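Local coordinates for protein trigger factor (Thermotoga maritima, PDB 2NSA) that probably acts as a ribosome-associated chaperone that keeps newly made chains open and isomerises peptidyl-prolyl bonds, at residues R30-L33 / L34-P38; V97-V100 / L101-K105; L151-K154 / V155-L159. All coordinates share one frame; numbering follows the deposited sequence.

Interaction 1 of 3, residues R30-L33 / L34-P38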
loop_
_atom_site.group_PDB
_atom_site.type_symbol
_atom_site.label_atom_id
_atom_site.label_comp_id
_atom_site.label_asym_id
_atom_site.label_seq_id
_atom_site.Cartn_x
_atom_site.Cartn_y
_atom_site.Cartn_z
ATOM N N ARG A 30 3.072 9.944 -1.820
ATOM C CA ARG A 30 2.417 8.644 -1.721
ATOM C C ARG A 30 2.426 8.161 -0.280
ATOM O O ARG A 30 1.424 7.651 0.220
ATOM C CB ARG A 30 3.120 7.612 -2.605
ATOM C CG ARG A 30 2.874 7.794 -4.086
ATOM C CD ARG A 30 3.785 6.900 -4.901
ATOM N NE ARG A 30 3.960 7.419 -6.255
ATOM C CZ ARG A 30 4.964 7.086 -7.061
ATOM N NH1 ARG A 30 5.889 6.225 -6.652
ATOM N NH2 ARG A 30 5.054 7.628 -8.268
ATOM N N GLU A 31 3.562 8.331 0.385
ATOM C CA GLU A 31 3.711 7.903 1.769
ATOM C C GLU A 31 2.675 8.542 2.695
ATOM O O GLU A 31 1.968 7.838 3.416
ATOM C CB GLU A 31 5.124 8.226 2.263
ATOM C CG GLU A 31 5.514 7.530 3.554
ATOM C CD GLU A 31 6.939 7.842 3.977
ATOM O OE1 GLU A 31 7.850 7.727 3.130
ATOM O OE2 GLU A 31 7.151 8.194 5.159
ATOM N N GLN A 32 2.577 9.868 2.681
ATOM C CA GLN A 32 1.616 10.547 3.545
ATOM C C GLN A 32 0.184 10.232 3.133
ATOM O O GLN A 32 -0.707 10.133 3.978
ATOM C CB GLN A 32 1.846 12.064 3.527
ATOM C CG GLN A 32 0.938 12.828 4.486
ATOM C CD GLN A 32 1.382 14.266 4.708
ATOM O OE1 GLN A 32 1.494 15.048 3.764
ATOM N NE2 GLN A 32 1.635 14.618 5.966
ATOM N N LEU A 33 -0.037 10.076 1.833
ATOM C CA LEU A 33 -1.366 9.759 1.329
ATOM C C LEU A 33 -1.801 8.403 1.877
ATOM O O LEU A 33 -2.900 8.263 2.414
ATOM C CB LEU A 33 -1.359 9.729 -0.201
ATOM C CG LEU A 33 -2.684 9.382 -0.881
ATOM C CD1 LEU A 33 -3.779 10.321 -0.405
ATOM C CD2 LEU A 33 -2.505 9.471 -2.389
ATOM N N LEU A 34 -0.925 7.411 1.753
ATOM C CA LEU A 34 -1.215 6.065 2.240
ATOM C C LEU A 34 -1.432 6.035 3.746
ATOM O O LEU A 34 -2.279 5.300 4.251
ATOM C CB LEU A 34 -0.071 5.110 1.886
ATOM C CG LEU A 34 0.061 4.658 0.435
ATOM C CD1 LEU A 34 1.316 3.813 0.282
ATOM C CD2 LEU A 34 -1.176 3.869 0.024
ATOM N N GLU A 35 -0.656 6.835 4.466
ATOM C CA GLU A 35 -0.761 6.882 5.914
ATOM C C GLU A 35 -2.089 7.447 6.405
ATOM O O GLU A 35 -2.608 7.020 7.436
ATOM C CB GLU A 35 0.390 7.709 6.486
ATOM C CG GLU A 35 0.374 7.830 7.995
ATOM C CD GLU A 35 1.550 8.624 8.527
ATOM O OE1 GLU A 35 1.653 8.776 9.763
ATOM O OE2 GLU A 35 2.373 9.095 7.709
ATOM N N LYS A 36 -2.648 8.394 5.661
ATOM C CA LYS A 36 -3.901 9.022 6.067
ATOM C C LYS A 36 -5.165 8.371 5.516
ATOM O O LYS A 36 -6.239 8.510 6.101
ATOM C CB LYS A 36 -3.881 10.505 5.684
ATOM C CG LYS A 36 -2.825 11.320 6.415
ATOM C CD LYS A 36 -3.033 11.269 7.921
ATOM C CE LYS A 36 -2.026 12.149 8.649
ATOM N NZ LYS A 36 -2.210 12.112 10.123
ATOM N N LEU A 37 -5.039 7.654 4.404
ATOM C CA LEU A 37 -6.196 7.008 3.790
ATOM C C LEU A 37 -7.089 6.184 4.727
ATOM O O LEU A 37 -8.310 6.252 4.631
ATOM C CB LEU A 37 -5.750 6.145 2.600
ATOM C CG LEU A 37 -5.459 6.909 1.300
ATOM C CD1 LEU A 37 -4.928 5.952 0.235
ATOM C CD2 LEU A 37 -6.740 7.586 0.813
ATOM N N PRO A 38 -6.502 5.403 5.650
ATOM C CA PRO A 38 -7.334 4.599 6.557
ATOM C C PRO A 38 -8.358 5.402 7.363
ATOM O O PRO A 38 -9.374 4.864 7.802
ATOM C CB PRO A 38 -6.306 3.927 7.471
ATOM C CG PRO A 38 -5.093 3.834 6.621
ATOM C CD PRO A 38 -5.072 5.170 5.908
HETATM O O HOH W 1 4.702 10.130 5.737
#

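Interaction 2 of 3, residues V97-V100 / L101-K105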
loop_
_atom_site.group_PDB
_atom_site.type_symbol
_atom_site.label_atom_id
_atom_site.label_comp_id
_atom_site.label_asym_id
_atom_site.label_seq_id
_atom_site.Cartn_x
_atom_site.Cartn_y
_atom_site.Cartn_z
ATOM N N VAL A 97 -10.175 1.185 0.758
ATOM C CA VAL A 97 -10.270 2.532 0.181
ATOM C C VAL A 97 -9.682 2.570 -1.229
ATOM O O VAL A 97 -10.271 3.155 -2.148
ATOM C CB VAL A 97 -9.531 3.582 1.054
ATOM C CG1 VAL A 97 -9.578 4.955 0.376
ATOM C CG2 VAL A 97 -10.175 3.655 2.419
ATOM N N ILE A 98 -8.527 1.937 -1.405
ATOM C CA ILE A 98 -7.862 1.916 -2.706
ATOM C C ILE A 98 -8.699 1.172 -3.735
ATOM O O ILE A 98 -8.874 1.637 -4.875
ATOM C CB ILE A 98 -6.453 1.280 -2.591
ATOM C CG1 ILE A 98 -5.545 2.231 -1.807
ATOM C CG2 ILE A 98 -5.867 1.009 -3.974
ATOM C CD1 ILE A 98 -4.300 1.594 -1.244
ATOM N N GLU A 99 -9.236 0.028 -3.329
ATOM C CA GLU A 99 -10.059 -0.775 -4.233
ATOM C C GLU A 99 -11.309 0.001 -4.654
ATOM O O GLU A 99 -11.666 0.027 -5.840
ATOM C CB GLU A 99 -10.443 -2.101 -3.566
ATOM C CG GLU A 99 -11.004 -3.114 -4.544
ATOM C CD GLU A 99 -11.016 -4.526 -3.982
ATOM O OE1 GLU A 99 -9.940 -5.172 -3.927
ATOM O OE2 GLU A 99 -12.104 -4.982 -3.590
ATOM N N VAL A 100 -11.954 0.653 -3.692
ATOM C CA VAL A 100 -13.151 1.435 -3.988
ATOM C C VAL A 100 -12.824 2.620 -4.887
ATOM O O VAL A 100 -13.586 2.918 -5.807
ATOM C CB VAL A 100 -13.833 1.948 -2.704
ATOM C CG1 VAL A 100 -14.940 2.947 -3.057
ATOM C CG2 VAL A 100 -14.444 0.776 -1.947
ATOM N N LEU A 101 -11.713 3.305 -4.632
ATOM C CA LEU A 101 -11.370 4.441 -5.485
ATOM C C LEU A 101 -11.081 3.959 -6.902
ATOM O O LEU A 101 -11.419 4.641 -7.873
ATOM C CB LEU A 101 -10.167 5.215 -4.928
ATOM C CG LEU A 101 -10.498 5.998 -3.650
ATOM C CD1 LEU A 101 -9.228 6.540 -3.011
ATOM C CD2 LEU A 101 -11.458 7.137 -3.993
ATOM N N ALA A 102 -10.478 2.782 -7.040
ATOM C CA ALA A 102 -10.191 2.277 -8.379
ATOM C C ALA A 102 -11.510 2.043 -9.103
ATOM O O ALA A 102 -11.645 2.376 -10.281
ATOM C CB ALA A 102 -9.384 0.984 -8.313
ATOM N N GLN A 103 -12.490 1.483 -8.403
ATOM C CA GLN A 103 -13.786 1.239 -9.028
ATOM C C GLN A 103 -14.478 2.560 -9.347
ATOM O O GLN A 103 -15.047 2.720 -10.428
ATOM C CB GLN A 103 -14.673 0.393 -8.110
ATOM C CG GLN A 103 -14.032 -0.922 -7.726
ATOM C CD GLN A 103 -14.789 -1.646 -6.640
ATOM O OE1 GLN A 103 -15.568 -1.046 -5.907
ATOM N NE2 GLN A 103 -14.546 -2.947 -6.516
ATOM N N GLU A 104 -14.425 3.516 -8.427
ATOM C CA GLU A 104 -15.074 4.797 -8.671
ATOM C C GLU A 104 -14.429 5.583 -9.802
ATOM O O GLU A 104 -15.106 6.339 -10.500
ATOM C CB GLU A 104 -15.091 5.646 -7.402
ATOM C CG GLU A 104 -15.937 5.041 -6.303
ATOM C CD GLU A 104 -16.003 5.908 -5.073
ATOM O OE1 GLU A 104 -15.097 6.742 -4.878
ATOM O OE2 GLU A 104 -16.961 5.743 -4.293
ATOM N N LYS A 105 -13.127 5.399 -9.990
ATOM C CA LYS A 105 -12.402 6.110 -11.038
ATOM C C LYS A 105 -12.301 5.371 -12.366
ATOM O O LYS A 105 -11.761 5.912 -13.336
ATOM C CB LYS A 105 -10.996 6.451 -10.549
ATOM C CG LYS A 105 -10.981 7.503 -9.462
ATOM C CD LYS A 105 -9.565 7.830 -9.058
ATOM C CE LYS A 105 -9.517 9.158 -8.341
ATOM N NZ LYS A 105 -10.045 10.234 -9.230
#

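Interaction 3 of 3, residues L151-K154 / V155-L159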
loop_
_atom_site.group_PDB
_atom_site.type_symbol
_atom_site.label_atom_id
_atom_site.label_comp_id
_atom_site.label_asym_id
_atom_site.label_seq_id
_atom_site.Cartn_x
_atom_site.Cartn_y
_atom_site.Cartn_z
ATOM N N LEU A 151 -2.368 -1.447 -9.781
ATOM C CA LEU A 151 -3.617 -0.728 -9.540
ATOM C C LEU A 151 -3.460 0.321 -8.445
ATOM O O LEU A 151 -3.881 1.468 -8.603
ATOM C CB LEU A 151 -4.723 -1.714 -9.144
ATOM C CG LEU A 151 -6.126 -1.135 -8.995
ATOM C CD1 LEU A 151 -6.697 -0.876 -10.397
ATOM C CD2 LEU A 151 -7.023 -2.118 -8.262
ATOM N N LYS A 152 -2.865 -0.089 -7.330
ATOM C CA LYS A 152 -2.641 0.790 -6.193
ATOM C C LYS A 152 -1.774 1.978 -6.586
ATOM O O LYS A 152 -2.077 3.116 -6.221
ATOM C CB LYS A 152 -1.980 -0.010 -5.071
ATOM C CG LYS A 152 -1.579 0.790 -3.858
ATOM C CD LYS A 152 -1.063 -0.161 -2.786
ATOM C CE LYS A 152 -0.695 0.558 -1.516
ATOM N NZ LYS A 152 -0.066 -0.397 -0.558
ATOM N N ARG A 153 -0.708 1.725 -7.340
ATOM C CA ARG A 153 0.167 2.812 -7.768
ATOM C C ARG A 153 -0.590 3.806 -8.642
ATOM O O ARG A 153 -0.425 5.017 -8.495
ATOM C CB ARG A 153 1.385 2.281 -8.538
ATOM C CG ARG A 153 2.332 3.384 -9.009
ATOM C CD ARG A 153 2.791 4.275 -7.851
ATOM N NE ARG A 153 3.766 3.631 -6.974
ATOM C CZ ARG A 153 5.019 3.346 -7.320
ATOM N NH1 ARG A 153 5.464 3.646 -8.534
ATOM N NH2 ARG A 153 5.835 2.772 -6.443
ATOM N N LYS A 154 -1.428 3.303 -9.540
ATOM C CA LYS A 154 -2.181 4.191 -10.414
ATOM C C LYS A 154 -3.184 5.029 -9.627
ATOM O O LYS A 154 -3.332 6.222 -9.878
ATOM C CB LYS A 154 -2.875 3.378 -11.510
ATOM C CG LYS A 154 -1.861 2.782 -12.478
ATOM C CD LYS A 154 -2.390 1.597 -13.256
ATOM C CE LYS A 154 -3.528 1.988 -14.155
ATOM N NZ LYS A 154 -3.852 0.890 -15.106
ATOM N N VAL A 155 -3.856 4.416 -8.659
ATOM C CA VAL A 155 -4.819 5.153 -7.858
ATOM C C VAL A 155 -4.116 6.231 -7.037
ATOM O O VAL A 155 -4.568 7.377 -6.995
ATOM C CB VAL A 155 -5.618 4.208 -6.928
ATOM C CG1 VAL A 155 -6.485 5.016 -5.963
ATOM C CG2 VAL A 155 -6.498 3.292 -7.770
ATOM N N LEU A 156 -3.006 5.882 -6.393
ATOM C CA LEU A 156 -2.285 6.874 -5.599
ATOM C C LEU A 156 -1.788 8.035 -6.463
ATOM O O LEU A 156 -1.936 9.199 -6.086
ATOM C CB LEU A 156 -1.102 6.229 -4.877
ATOM C CG LEU A 156 -1.502 5.160 -3.857
ATOM C CD1 LEU A 156 -0.231 4.495 -3.347
ATOM C CD2 LEU A 156 -2.300 5.767 -2.711
ATOM N N ASP A 157 -1.207 7.722 -7.620
ATOM C CA ASP A 157 -0.697 8.768 -8.509
ATOM C C ASP A 157 -1.816 9.704 -8.959
ATOM O O ASP A 157 -1.640 10.923 -8.983
ATOM C CB ASP A 157 -0.003 8.152 -9.723
ATOM C CG ASP A 157 1.369 7.580 -9.385
ATOM O OD1 ASP A 157 1.825 7.760 -8.240
ATOM O OD2 ASP A 157 1.991 6.959 -10.268
ATOM N N LEU A 158 -2.966 9.139 -9.315
ATOM C CA LEU A 158 -4.097 9.960 -9.744
ATOM C C LEU A 158 -4.551 10.897 -8.630
ATOM O O LEU A 158 -4.836 12.073 -8.874
ATOM C CB LEU A 158 -5.269 9.077 -10.181
ATOM C CG LEU A 158 -5.153 8.416 -11.554
ATOM C CD1 LEU A 158 -6.235 7.352 -11.705
ATOM C CD2 LEU A 158 -5.291 9.478 -12.645
ATOM N N LEU A 159 -4.634 10.389 -7.405
ATOM C CA LEU A 159 -5.052 11.239 -6.300
ATOM C C LEU A 159 -4.060 12.378 -6.087
ATOM O O LEU A 159 -4.459 13.531 -5.927
ATOM C CB LEU A 159 -5.197 10.427 -5.009
ATOM C CG LEU A 159 -6.310 9.378 -4.995
ATOM C CD1 LEU A 159 -6.243 8.602 -3.683
ATOM C CD2 LEU A 159 -7.675 10.041 -5.157
#

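Interaction 1 of 3, residues R30-L33 / L34-P38
L33 and L37 meet one turn apart where amphipathic helix 25-36, in the C-terminal chaperone part of trigger factor, leads into a 3-10 segment at 37-38. The two leucines are buried and adopt different first torsions. L33 swings CG away from its backbone N (chi1 179°), whereas L37 holds CG next to its own N (chi1 -79°), and the side chains meet at a slant with L33 CD1 4.2 Å from L37 CG. The same torsion in L37 brings its CG to 3.1 Å from L33 O. That carbonyl is also the acceptor for the backbone: L37 N reaches L33 O at 3.0 Å, and a weak second bond comes from K36 N to L33 O at 3.3 Å. K36 N bonds more firmly to Q32 O, 3.1 Å away, so this one N-H is shared between carbonyls three and four residues back, consistent with the 3-10 segment that follows. Nearer the start of the segment, L34 N bonds R30 O at 2.8 Å, and L34 lays its CG and CD1 alongside that carbonyl oxygen. On the buried side of the helix, L33 packs on L9 and L156, and L37 on L9 and V97. R30 sends its chain away from the turn, and its NE forms a salt bridge with D157. On the exposed side E31 and E35 stand one turn apart, with OE2 of E31 and OE2 of E35 separated by 5.5 Å. The closeness of these like charges is probably eased by a water that donates a hydrogen bond to each, lying 3.2 Å from both E31 OE2 and E35 OE2.

Interaction 2 of 3, residues V97-V100 / L101-K105
E104 N gives V100 O a hydrogen bond of 2.8 Å, with an N-H...O angle of 162°, one of four i to i+4 bonds that join 97-100 to 101-105 near the C-terminal end of the long helix 77-105. The bond ties together residues whose side chains also meet. V100 places CG1 anti to its own N (chi1 171°), which carries that methyl forward along the helix until it lies 3.7 Å from E104 OE2. E104 comes back over the turn with its chain extended beyond CG, and its CG passes 3.2 Å from V100 O, so the aliphatic stem and the carboxylate both lean on the valine.

V97 and L101 form part of the buried face. They run alongside each other, V97 CG1 being 3.8 Å from L101 CD1, while L101 CG sits 3.2 Å from V97 O. V97 also rests on L37, I40 and V41, whereas L101 faces L159 of helix 140-160. Next to this pair, A102 is small enough to lie close to the backbone and to take V155 of the same helix against it.

On the exposed face E99 and Q103 slant across each other, their carboxylate and amide planes 38° apart. The touch is made by the stem of the glutamate rather than by its charge: E99 CG is 4.1 Å from Q103 NE2. Q103 keeps CG next to its own N, and that brings its CG within 3.2 Å of E99 O. The methyl of A102 straddles two carbonyls, its CB lying 3.5 Å from both I98 O and E99 O.

Interaction 3 of 3, residues L151-K154 / V155-L159
Residues 151-159 form an unbroken run of regular alpha-helix, in which V155 N, L156 N and D157 N lie 2.9 Å from L151 O, K152 O and R153 O, respectively. K154 O accepts L158 N in the same way. The side chains follow the same spacing. The K152 stem runs alongside L156, with K152 CG 4.0 Å from L156 CD1. Bends at chi2 (55°) and chi3 carry the R153 stem forward, so that its CD rests 3.6 Å from D157 OD1. The guanidinium itself passes by, R153 NE staying 4.7 Å from D157 OD1. Its charge is met by a bound sulfate, which R153 NH1 grips. D157 instead uses OD1 in a salt bridge with R30 of helix 25-36, its carboxylate seated over R153 O. An alanine in place of D157 would probably leave R30 NE without its charged mate and let the R153 stem shift. K154 turns to another face and pairs with E113, while V155 packs on L101. The segment is an amphipathic helix whose leucines and valine pack on helices 25-36 and 77-105, with charged residues along the edges of that interface, within the all-helical C-terminal chaperone domain.

The three turns belong to three helices that converge on a shared apolar core. Interactions 2 and 3 are closest, their centres about 9 Å apart, and L101 CD1 meets L159 CD1 at 3.7 Å. Interaction 1 reaches interaction 3 through L34 CD2 and L156 CD2, 3.5 Å apart, and through the salt bridge of R30 NE to D157 OD1 at 2.9 Å. Between interactions 1 and 2, whose centres are about 15 Å apart, L34 CD2 touches I98 CD1 at 4.1 Å. The isomerase site belongs to the middle domain, which this chain lacks. The bound sulfate, probably from the crystallisation liquor, is held by R153, whose NH1 lies close to R30 NH1.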